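Local coordinates for protein glucose-6-phosphate isomerase (PDB 3QKI) that probably interconverts glucose 6-phosphate and fructose 6-phosphate, the second step of glycolysis, at residues Leu244-Ser249 with Val283-Asn288. Numbering follows the deposited sequence.
Sequences LVIIIS and VAVSTN
Ile-246 and Val-283 sit abreast on neighbouring parallel strands of the five-stranded sheet in a sugar isomerase (SIS) fold, and the link between strands 243-248 and 282-285 is a right-handed beta-alpha-beta crossover through helix 255-268. Four backbone hydrogen bonds hold the strands in register: Val-283 N gives to Val-245 O at 2.8 Å, Ile-247 N to Val-283 O, Val-285 N to Ile-247 O, and Ser-249 N to Val-285 O.

Packing is dense on the face covered by helix 318-328, where beta-branched residues suit both the extended backbone and a dry interior. Val-283 divides its methyls there: CG1 meets Leu-244 CD1 at 3.7 Å, while CG2 lies 3.8 Å from Ile-246 CG2. Leu-244 can reach across because its CG stands anti to the backbone N (chi1 -176°), and it crosses the valine at about a right angle. Farther along, Ile-248 runs beside Val-285, with CG1 3.9 Å from CB. On the other face, Ile-247 turns to helix 255-268, and Ala-284 CA makes a CA-H...O contact with Ile-247 O at 3.3 Å, its small methyl beside it.

Past the strands, the apolar packing gives way to a looser, polar end, where Thr-287 and Asn-288 are partly exposed. Ser-249, which binds fructose 6-phosphate, has its OG hydrogen-bonded to Thr-254, another ligand-binding residue. Ser-286 suits the turn because its short hydroxyl can meet nearby backbone: OG lies 2.8 Å from Ser-249 O, with Lys-250 O a competing acceptor, and closes an ST turn by accepting from Asn-288 N at 3.1 Å.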
loop_
_atom_site.group_PDB
_atom_site.type_symbol
_atom_site.label_atom_id
_atom_site.label_comp_id
_atom_site.label_asym_id
_atom_site.label_seq_id
_atom_site.Cartn_x
_atom_site.Cartn_y
_atom_site.Cartn_z
ATOM N N LEU A 244 -14.260 19.853 14.019
ATOM C CA LEU A 244 -13.042 20.614 14.281
ATOM C C LEU A 244 -12.101 20.352 13.085
ATOM O O LEU A 244 -11.954 19.213 12.658
ATOM C CB LEU A 244 -12.376 20.183 15.594
ATOM C CG LEU A 244 -11.132 21.003 15.999
ATOM C CD1 LEU A 244 -11.499 22.418 16.406
ATOM C CD2 LEU A 244 -10.352 20.319 17.078
ATOM N N VAL A 245 -11.518 21.408 12.514
ATOM C CA VAL A 245 -10.615 21.300 11.391
ATOM C C VAL A 245 -9.196 21.680 11.838
ATOM O O VAL A 245 -8.990 22.773 12.375
ATOM C CB VAL A 245 -11.124 22.163 10.219
ATOM C CG1 VAL A 245 -10.177 22.115 9.035
ATOM C CG2 VAL A 245 -12.536 21.739 9.798
ATOM N N ILE A 246 -8.236 20.777 11.630
ATOM C CA ILE A 246 -6.821 21.008 11.972
ATOM C C ILE A 246 -6.020 21.130 10.681
ATOM O O ILE A 246 -5.965 20.167 9.919
ATOM C CB ILE A 246 -6.233 19.934 12.922
ATOM C CG1 ILE A 246 -7.123 19.742 14.169
ATOM C CG2 ILE A 246 -4.754 20.250 13.295
ATOM C CD1 ILE A 246 -6.667 18.616 15.130
ATOM N N ILE A 247 -5.407 22.315 10.435
ATOM C CA ILE A 247 -4.606 22.571 9.244
ATOM C C ILE A 247 -3.123 22.473 9.633
ATOM O O ILE A 247 -2.640 23.249 10.467
ATOM C CB ILE A 247 -4.983 23.916 8.574
ATOM C CG1 ILE A 247 -6.519 24.001 8.343
ATOM C CG2 ILE A 247 -4.238 24.074 7.248
ATOM C CD1 ILE A 247 -7.057 25.448 8.324
ATOM N N ILE A 248 -2.417 21.500 9.043
ATOM C CA ILE A 248 -1.020 21.213 9.363
ATOM C C ILE A 248 -0.112 21.583 8.213
ATOM O O ILE A 248 -0.148 20.941 7.156
ATOM C CB ILE A 248 -0.829 19.746 9.821
ATOM C CG1 ILE A 248 -1.793 19.406 10.996
ATOM C CG2 ILE A 248 0.657 19.545 10.251
ATOM C CD1 ILE A 248 -2.356 18.101 10.985
ATOM N N SER A 249 0.699 22.642 8.421
ATOM C CA SER A 249 1.642 23.160 7.418
ATOM C C SER A 249 2.581 24.120 8.110
ATOM O O SER A 249 2.123 25.150 8.621
ATOM C CB SER A 249 0.904 23.889 6.284
ATOM O OG SER A 249 1.818 24.572 5.447
ATOM N N VAL A 283 -8.169 25.016 13.802
ATOM C CA VAL A 283 -6.879 25.024 14.467
ATOM C C VAL A 283 -5.736 24.875 13.456
ATOM O O VAL A 283 -5.936 24.321 12.358
ATOM C CB VAL A 283 -6.735 24.202 15.781
ATOM C CG1 VAL A 283 -8.070 23.782 16.354
ATOM C CG2 VAL A 283 -5.806 23.023 15.643
ATOM N N ALA A 284 -4.562 25.431 13.781
ATOM C CA ALA A 284 -3.426 25.274 12.888
ATOM C C ALA A 284 -2.235 24.711 13.606
ATOM O O ALA A 284 -2.017 24.996 14.777
ATOM C CB ALA A 284 -3.061 26.609 12.251
ATOM N N VAL A 285 -1.444 23.910 12.895
ATOM C CA VAL A 285 -0.176 23.413 13.402
ATOM C C VAL A 285 0.771 24.027 12.397
ATOM O O VAL A 285 0.795 23.608 11.231
ATOM C CB VAL A 285 -0.065 21.877 13.511
ATOM C CG1 VAL A 285 1.347 21.475 13.909
ATOM C CG2 VAL A 285 -1.078 21.326 14.523
ATOM N N SER A 286 1.427 25.138 12.810
ATOM C CA SER A 286 2.252 25.962 11.926
ATOM C C SER A 286 3.101 26.960 12.734
ATOM O O SER A 286 2.860 27.165 13.926
ATOM C CB SER A 286 1.333 26.797 11.032
ATOM O OG SER A 286 2.031 27.575 10.074
ATOM N N THR A 287 4.027 27.666 12.046
ATOM C CA THR A 287 4.802 28.740 12.711
ATOM C C THR A 287 4.552 30.049 12.015
ATOM O O THR A 287 5.024 31.099 12.473
ATOM C CB THR A 287 6.277 28.413 12.757
ATOM O OG1 THR A 287 6.710 28.129 11.426
ATOM C CG2 THR A 287 6.552 27.248 13.664
ATOM N N ASN A 288 3.821 30.001 10.899
ATOM C CA ASN A 288 3.557 31.241 10.198
ATOM C C ASN A 288 2.353 31.919 10.839
ATOM O O ASN A 288 1.215 31.748 10.389
ATOM C CB ASN A 288 3.365 31.005 8.720
ATOM C CG ASN A 288 3.391 32.288 7.929
ATOM O OD1 ASN A 288 2.996 33.368 8.409
ATOM N ND2 ASN A 288 3.853 32.192 6.702
#